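Local coordinates for protein esterase E25 (Uncultured bacterium, PDB 4Q05) that probably hydrolyses carboxylic esters, as a dimeric bacterial esterase of the hormone-sensitive lipase family with an alpha/beta hydrolase fold, at residues I84-I98 / V142-I154. Sequence-based numbering, arbitrary orientation.
Sequences ITQLDEGKVDMAREI and VLNGGEAGTIEAI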
ATOM      1  N   ILE A  84      28.130   8.571 -12.162  1.00 26.65           N
ATOM      2  CA  ILE A  84      27.879   8.636 -10.727  1.00 28.75           C
ATOM      3  C   ILE A  84      28.032  10.063 -10.222  1.00 35.09           C
ATOM      4  O   ILE A  84      27.139  10.604  -9.572  1.00 31.10           O
ATOM      5  CB  ILE A  84      28.806   7.673  -9.962  1.00 27.43           C
ATOM      6  CG1 ILE A  84      28.324   6.233 -10.169  1.00 26.18           C
ATOM      7  CG2 ILE A  84      28.838   8.020  -8.482  1.00 29.42           C
ATOM      8  CD1 ILE A  84      29.326   5.153  -9.774  1.00 23.68           C
ATOM      9  N   THR A  85      29.170  10.669 -10.532  1.00 32.28           N
ATOM     10  CA  THR A  85      29.404  12.070 -10.227  1.00 35.71           C
ATOM     11  C   THR A  85      28.254  12.936 -10.709  1.00 33.42           C
ATOM     12  O   THR A  85      27.730  13.753  -9.961  1.00 37.05           O
ATOM     13  CB  THR A  85      30.684  12.554 -10.904  1.00 38.34           C
ATOM     14  OG1 THR A  85      31.798  11.867 -10.331  1.00 34.70           O
ATOM     15  CG2 THR A  85      30.850  14.062 -10.706  1.00 39.82           C
ATOM     16  N   GLN A  86      27.856  12.747 -11.963  1.00 35.37           N
ATOM     17  CA  GLN A  86      26.767  13.535 -12.542  1.00 34.68           C
ATOM     18  C   GLN A  86      25.472  13.377 -11.744  1.00 39.60           C
ATOM     19  O   GLN A  86      24.813  14.360 -11.416  1.00 37.85           O
ATOM     20  CB  GLN A  86      26.547  13.146 -14.003  1.00 40.43           C
ATOM     21  CG  GLN A  86      25.265  13.684 -14.623  1.00 48.47           C
ATOM     22  CD  GLN A  86      24.903  12.975 -15.926  1.00 64.27           C
ATOM     23  OE1 GLN A  86      25.757  12.357 -16.572  1.00 62.25           O
ATOM     24  NE2 GLN A  86      23.629  13.052 -16.311  1.00 59.93           N
ATOM     25  N   LEU A  87      25.105  12.138 -11.432  1.00 33.29           N
ATOM     26  CA  LEU A  87      23.871  11.890 -10.698  1.00 35.66           C
ATOM     27  C   LEU A  87      23.925  12.366  -9.247  1.00 34.02           C
ATOM     28  O   LEU A  87      22.898  12.703  -8.678  1.00 36.18           O
ATOM     29  CB  LEU A  87      23.482  10.411 -10.772  1.00 29.67           C
ATOM     30  CG  LEU A  87      23.090  10.012 -12.194  1.00 34.71           C
ATOM     31  CD1 LEU A  87      22.908   8.521 -12.302  1.00 31.50           C
ATOM     32  CD2 LEU A  87      21.824  10.754 -12.614  1.00 39.12           C
ATOM     33  N   ASP A  88      25.121  12.398  -8.661  1.00 33.05           N
ATOM     34  CA  ASP A  88      25.287  12.807  -7.264  1.00 38.16           C
ATOM     35  C   ASP A  88      25.413  14.320  -7.127  1.00 38.50           C
ATOM     36  O   ASP A  88      25.495  14.855  -6.022  1.00 36.36           O
ATOM     37  CB  ASP A  88      26.539  12.173  -6.652  1.00 34.11           C
ATOM     38  CG  ASP A  88      26.346  10.718  -6.277  1.00 34.04           C
ATOM     39  OD1 ASP A  88      25.187  10.246  -6.253  1.00 32.56           O
ATOM     40  OD2 ASP A  88      27.365  10.058  -5.979  1.00 32.06           O
ATOM     41  N   GLU A  89      25.442  15.005  -8.261  1.00 34.33           N
ATOM     42  CA  GLU A  89      25.693  16.437  -8.265  1.00 46.46           C
ATOM     43  C   GLU A  89      24.690  17.163  -7.375  1.00 36.54           C
ATOM     44  O   GLU A  89      23.486  16.938  -7.480  1.00 39.07           O
ATOM     45  CB  GLU A  89      25.608  16.958  -9.695  1.00 50.41           C
ATOM     46  CG  GLU A  89      26.287  18.281  -9.941  1.00 58.26           C
ATOM     47  CD  GLU A  89      26.528  18.510 -11.421  1.00 72.44           C
ATOM     48  OE1 GLU A  89      27.472  17.893 -11.966  1.00 71.18           O
ATOM     49  OE2 GLU A  89      25.762  19.283 -12.040  1.00 73.57           O
ATOM     50  N   GLY A  90      25.192  18.012  -6.487  1.00 40.67           N
ATOM     51  CA  GLY A  90      24.335  18.854  -5.668  1.00 46.33           C
ATOM     52  C   GLY A  90      23.793  18.199  -4.409  1.00 47.35           C
ATOM     53  O   GLY A  90      23.168  18.857  -3.579  1.00 38.04           O
ATOM     54  N   LYS A  91      24.028  16.900  -4.260  1.00 44.33           N
ATOM     55  CA  LYS A  91      23.493  16.171  -3.117  1.00 38.38           C
ATOM     56  C   LYS A  91      24.133  16.649  -1.826  1.00 38.09           C
ATOM     57  O   LYS A  91      23.447  16.853  -0.825  1.00 39.61           O
ATOM     58  CB  LYS A  91      23.722  14.674  -3.281  1.00 42.88           C
ATOM     59  CG  LYS A  91      23.010  14.061  -4.468  1.00 43.22           C
ATOM     60  CD  LYS A  91      21.604  13.680  -4.112  1.00 49.91           C
ATOM     61  CE  LYS A  91      21.022  12.773  -5.178  1.00 52.77           C
ATOM     62  NZ  LYS A  91      21.158  13.380  -6.529  1.00 53.02           N
ATOM     63  N   VAL A  92      25.448  16.823  -1.838  1.00 37.99           N
ATOM     64  CA  VAL A  92      26.127  17.275  -0.633  1.00 37.98           C
ATOM     65  C   VAL A  92      25.592  18.644  -0.232  1.00 43.63           C
ATOM     66  O   VAL A  92      25.275  18.879   0.936  1.00 40.07           O
ATOM     67  CB  VAL A  92      27.649  17.324  -0.803  1.00 39.31           C
ATOM     68  CG1 VAL A  92      28.291  17.957   0.424  1.00 40.66           C
ATOM     69  CG2 VAL A  92      28.208  15.914  -1.045  1.00 42.75           C
ATOM     70  N   ASP A  93      25.464  19.536  -1.211  1.00 46.84           N
ATOM     71  CA  ASP A  93      24.938  20.876  -0.958  1.00 42.80           C
ATOM     72  C   ASP A  93      23.554  20.828  -0.330  1.00 41.15           C
ATOM     73  O   ASP A  93      23.298  21.512   0.660  1.00 46.33           O
ATOM     74  CB  ASP A  93      24.923  21.709  -2.242  1.00 46.12           C
ATOM     75  CG  ASP A  93      26.318  22.040  -2.732  1.00 54.66           C
ATOM     76  OD1 ASP A  93      27.239  22.119  -1.886  1.00 53.73           O
ATOM     77  OD2 ASP A  93      26.492  22.218  -3.959  1.00 61.49           O
ATOM     78  N   MET A  94      22.661  20.013  -0.886  1.00 38.52           N
ATOM     79  CA  MET A  94      21.331  19.878  -0.302  1.00 40.73           C
ATOM     80  C   MET A  94      21.430  19.389   1.141  1.00 41.01           C
ATOM     81  O   MET A  94      20.744  19.894   2.034  1.00 41.35           O
ATOM     82  CB  MET A  94      20.458  18.924  -1.122  1.00 41.93           C
ATOM     83  CG  MET A  94      20.191  19.407  -2.548  1.00 58.72           C
ATOM     84  SD  MET A  94      19.372  18.192  -3.607  1.00 82.45           S
ATOM     85  CE  MET A  94      19.615  18.939  -5.221  1.00 70.77           C
ATOM     86  N   ALA A  95      22.287  18.398   1.364  1.00 41.77           N
ATOM     87  CA  ALA A  95      22.425  17.792   2.687  1.00 39.28           C
ATOM     88  C   ALA A  95      22.822  18.836   3.719  1.00 38.28           C
ATOM     89  O   ALA A  95      22.188  18.965   4.765  1.00 38.84           O
ATOM     90  CB  ALA A  95      23.449  16.673   2.649  1.00 37.55           C
ATOM     91  N   ARG A  96      23.872  19.585   3.411  1.00 36.62           N
ATOM     92  CA  ARG A  96      24.352  20.619   4.317  1.00 42.27           C
ATOM     93  C   ARG A  96      23.302  21.698   4.539  1.00 44.09           C
ATOM     94  O   ARG A  96      23.144  22.204   5.650  1.00 46.53           O
ATOM     95  CB  ARG A  96      25.630  21.234   3.769  1.00 43.89           C
ATOM     96  CG  ARG A  96      26.724  20.211   3.585  1.00 47.32           C
ATOM     97  CD  ARG A  96      28.063  20.860   3.308  1.00 51.27           C
ATOM     98  NE  ARG A  96      29.151  19.899   3.455  1.00 53.25           N
ATOM     99  CZ  ARG A  96      30.380  20.089   2.987  1.00 59.13           C
ATOM    100  NH1 ARG A  96      30.676  21.205   2.332  1.00 58.02           N
ATOM    101  NH2 ARG A  96      31.309  19.156   3.167  1.00 55.20           N
ATOM    102  N   GLU A  97      22.576  22.046   3.485  1.00 41.57           N
ATOM    103  CA  GLU A  97      21.556  23.075   3.602  1.00 43.12           C
ATOM    104  C   GLU A  97      20.458  22.644   4.562  1.00 46.91           C
ATOM    105  O   GLU A  97      20.068  23.406   5.446  1.00 47.13           O
ATOM    106  CB  GLU A  97      20.965  23.423   2.236  1.00 50.10           C
ATOM    107  CG  GLU A  97      19.956  24.571   2.274  1.00 65.05           C
ATOM    108  CD  GLU A  97      20.561  25.894   2.745  1.00 69.94           C
ATOM    109  OE1 GLU A  97      21.809  26.018   2.778  1.00 65.49           O
ATOM    110  OE2 GLU A  97      19.779  26.812   3.082  1.00 71.64           O
ATOM    111  N   ILE A  98      19.951  21.425   4.393  1.00 41.92           N
ATOM    112  CA  ILE A  98      18.938  20.925   5.310  1.00 39.20           C
ATOM    113  C   ILE A  98      19.507  20.892   6.722  1.00 45.12           C
ATOM    114  O   ILE A  98      18.823  21.255   7.683  1.00 41.53           O
ATOM    115  CB  ILE A  98      18.474  19.508   4.958  1.00 39.13           C
ATOM    116  CG1 ILE A  98      18.110  19.398   3.478  1.00 49.09           C
ATOM    117  CG2 ILE A  98      17.292  19.130   5.816  1.00 40.56           C
ATOM    118  CD1 ILE A  98      16.699  19.805   3.167  1.00 55.58           C
ATOM    119  N   VAL A 142      25.165   2.508  -6.479  1.00 24.27           N
ATOM    120  CA  VAL A 142      26.416   3.150  -6.800  1.00 27.73           C
ATOM    121  C   VAL A 142      26.348   4.638  -6.487  1.00 27.94           C
ATOM    122  O   VAL A 142      27.320   5.318  -6.613  1.00 26.13           O
ATOM    123  CB  VAL A 142      26.812   3.002  -8.269  1.00 23.54           C
ATOM    124  CG1 VAL A 142      26.973   1.563  -8.636  1.00 23.70           C
ATOM    125  CG2 VAL A 142      25.774   3.616  -9.156  1.00 27.61           C
ATOM    126  N   LEU A 143      25.181   5.109  -6.095  1.00 25.37           N
ATOM    127  CA  LEU A 143      24.933   6.527  -5.883  1.00 27.52           C
ATOM    128  C   LEU A 143      24.984   6.907  -4.410  1.00 28.65           C
ATOM    129  O   LEU A 143      24.927   6.051  -3.533  1.00 28.12           O
ATOM    130  CB  LEU A 143      23.577   6.928  -6.474  1.00 25.35           C
ATOM    131  CG  LEU A 143      23.427   6.685  -7.981  1.00 29.83           C
ATOM    132  CD1 LEU A 143      22.022   7.044  -8.475  1.00 27.60           C
ATOM    133  CD2 LEU A 143      24.507   7.443  -8.779  1.00 26.86           C
ATOM    134  N   ASN A 144      25.092   8.204  -4.159  1.00 28.03           N
ATOM    135  CA  ASN A 144      25.027   8.769  -2.816  1.00 25.42           C
ATOM    136  C   ASN A 144      26.148   8.356  -1.878  1.00 26.71           C
ATOM    137  O   ASN A 144      25.937   8.230  -0.677  1.00 28.09           O
ATOM    138  CB  ASN A 144      23.664   8.487  -2.179  1.00 27.96           C
ATOM    139  CG  ASN A 144      22.509   9.033  -3.015  1.00 31.90           C
ATOM    140  OD1 ASN A 144      22.576  10.141  -3.544  1.00 36.76           O
ATOM    141  ND2 ASN A 144      21.463   8.248  -3.149  1.00 27.14           N
ATOM    142  N   GLY A 145      27.339   8.162  -2.430  1.00 25.76           N
ATOM    143  CA  GLY A 145      28.517   7.912  -1.627  1.00 29.33           C
ATOM    144  C   GLY A 145      28.864   9.163  -0.843  1.00 34.04           C
ATOM    145  O   GLY A 145      28.454  10.274  -1.200  1.00 28.22           O
ATOM    146  N   GLY A 146      29.605   8.989   0.241  1.00 28.67           N
ATOM    147  CA  GLY A 146      30.039  10.128   1.019  1.00 29.63           C
ATOM    148  C   GLY A 146      28.888  10.900   1.625  1.00 29.71           C
ATOM    149  O   GLY A 146      27.829  10.345   1.955  1.00 27.97           O
ATOM    150  N   GLU A 147      29.096  12.199   1.771  1.00 26.91           N
ATOM    151  CA  GLU A 147      28.164  13.025   2.505  1.00 34.32           C
ATOM    152  C   GLU A 147      26.847  13.147   1.744  1.00 28.63           C
ATOM    153  O   GLU A 147      25.812  13.467   2.322  1.00 29.43           O
ATOM    154  CB  GLU A 147      28.785  14.396   2.763  1.00 33.54           C
ATOM    155  CG  GLU A 147      28.081  15.183   3.836  1.00 41.40           C
ATOM    156  CD  GLU A 147      28.769  16.498   4.124  1.00 43.95           C
ATOM    157  OE1 GLU A 147      28.150  17.355   4.786  1.00 46.56           O
ATOM    158  OE2 GLU A 147      29.926  16.665   3.682  1.00 43.14           O
ATOM    159  N   ALA A 148      26.884  12.844   0.449  1.00 30.22           N
ATOM    160  CA  ALA A 148      25.676  12.901  -0.364  1.00 27.37           C
ATOM    161  C   ALA A 148      24.614  11.962   0.192  1.00 29.23           C
ATOM    162  O   ALA A 148      23.422  12.205   0.044  1.00 33.01           O
ATOM    163  CB  ALA A 148      25.994  12.556  -1.812  1.00 31.10           C
ATOM    164  N   GLY A 149      25.056  10.895   0.853  1.00 29.67           N
ATOM    165  CA  GLY A 149      24.148   9.891   1.374  1.00 27.45           C
ATOM    166  C   GLY A 149      23.462  10.264   2.670  1.00 29.15           C
ATOM    167  O   GLY A 149      22.612   9.514   3.157  1.00 33.19           O
ATOM    168  N   THR A 150      23.801  11.423   3.226  1.00 32.77           N
ATOM    169  CA  THR A 150      23.253  11.815   4.522  1.00 25.55           C
ATOM    170  C   THR A 150      21.877  12.486   4.470  1.00 28.76           C
ATOM    171  O   THR A 150      21.247  12.682   5.510  1.00 27.26           O
ATOM    172  CB  THR A 150      24.211  12.734   5.305  1.00 29.83           C
ATOM    173  OG1 THR A 150      24.483  13.912   4.532  1.00 30.19           O
ATOM    174  CG2 THR A 150      25.523  12.003   5.623  1.00 33.57           C
ATOM    175  N   ILE A 151      21.398  12.836   3.282  1.00 29.06           N
ATOM    176  CA  ILE A 151      20.100  13.518   3.204  1.00 28.66           C
ATOM    177  C   ILE A 151      18.991  12.763   3.933  1.00 29.44           C
ATOM    178  O   ILE A 151      18.356  13.296   4.841  1.00 28.80           O
ATOM    179  CB  ILE A 151      19.681  13.811   1.755  1.00 34.04           C
ATOM    180  CG1 ILE A 151      20.709  14.732   1.101  1.00 33.31           C
ATOM    181  CG2 ILE A 151      18.293  14.463   1.715  1.00 28.73           C
ATOM    182  CD1 ILE A 151      20.481  14.949  -0.383  1.00 39.60           C
ATOM    183  N   GLU A 152      18.767  11.509   3.572  1.00 29.32           N
ATOM    184  CA  GLU A 152      17.683  10.775   4.217  1.00 27.67           C
ATOM    185  C   GLU A 152      17.935  10.577   5.719  1.00 28.10           C
ATOM    186  O   GLU A 152      16.994  10.546   6.515  1.00 28.25           O
ATOM    187  CB  GLU A 152      17.434   9.435   3.528  1.00 25.33           C
ATOM    188  CG  GLU A 152      16.317   8.623   4.159  1.00 28.70           C
ATOM    189  CD  GLU A 152      16.109   7.279   3.473  1.00 35.53           C
ATOM    190  OE1 GLU A 152      17.103   6.652   3.036  1.00 29.79           O
ATOM    191  OE2 GLU A 152      14.946   6.847   3.378  1.00 30.79           O
ATOM    192  N   ALA A 153      19.205  10.429   6.093  1.00 24.45           N
ATOM    193  CA  ALA A 153      19.588  10.281   7.493  1.00 26.06           C
ATOM    194  C   ALA A 153      19.223  11.531   8.272  1.00 20.47           C
ATOM    195  O   ALA A 153      18.786  11.468   9.417  1.00 29.94           O
ATOM    196  CB  ALA A 153      21.086  10.040   7.601  1.00 23.39           C
ATOM    197  N   ILE A 154      19.447  12.676   7.652  1.00 28.06           N
ATOM    198  CA  ILE A 154      19.102  13.950   8.274  1.00 29.63           C
ATOM    199  C   ILE A 154      17.586  14.031   8.491  1.00 31.58           C
ATOM    200  O   ILE A 154      17.120  14.458   9.554  1.00 25.96           O
ATOM    201  CB  ILE A 154      19.587  15.109   7.402  1.00 29.98           C
ATOM    202  CG1 ILE A 154      21.121  15.143   7.390  1.00 26.59           C
ATOM    203  CG2 ILE A 154      19.006  16.443   7.884  1.00 30.17           C
ATOM    204  CD1 ILE A 154      21.691  15.966   6.241  1.00 31.94           C
TER
HETATM  205  O   HOH W   1      28.183   7.561  -5.214  1.00 29.06           O
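R96 and E147 form the charged link between the segments. The guanidinium takes the carboxylate side-on, R96 NE giving a hydrogen bond to E147 OE1 at 3.0 Å and R96 NH2 one to E147 OE2 at 2.9 Å, although the two planes stand 49° apart. A long acid suits the place because its two oxygens match NE and NH2 of R96; with CG anti to the backbone N (chi1 -164°) and the chain beyond extended, the carboxylate is carried across. V92 CG1, one turn earlier in the same helix as R96, lies over one face of the guanidinium, toward its rim. A glutamine here, being neutral, would end the ion pair and would probably leave the R96 guanidinium without a countercharge and less firmly held.

A second acid, D88, serves the backbone instead: its OD1 accepts from N144 N at 2.9 Å, nearly straight at 168°. Its OD2 accepts a hydrogen bond from a water that also donates to V142 O and accepts from G145 N, so the carboxylate holds N144 directly and V142 and G145 through the water.

Apolar packing fills the middle and both ends. Small side chains suit the closest approach: A148 CB presses on K91 CB at 3.4 Å, tighter than usual, and A95 CB sits 3.7 Å from I151 CG1. K91 then bends back to give NZ to L87 O, within its own segment. I98 meets I154 through their CG2 methyls, and at the other end I84 CD1 reaches V142 CB at 3.6 Å.

The contact thus lays helices 77-88 and 91-102 over the loop and first turn of helix 151-160 of the alpha/beta hydrolase fold. Strand 114-120 lies against I154 and E147, and helix 262-271 touches L87 and L143.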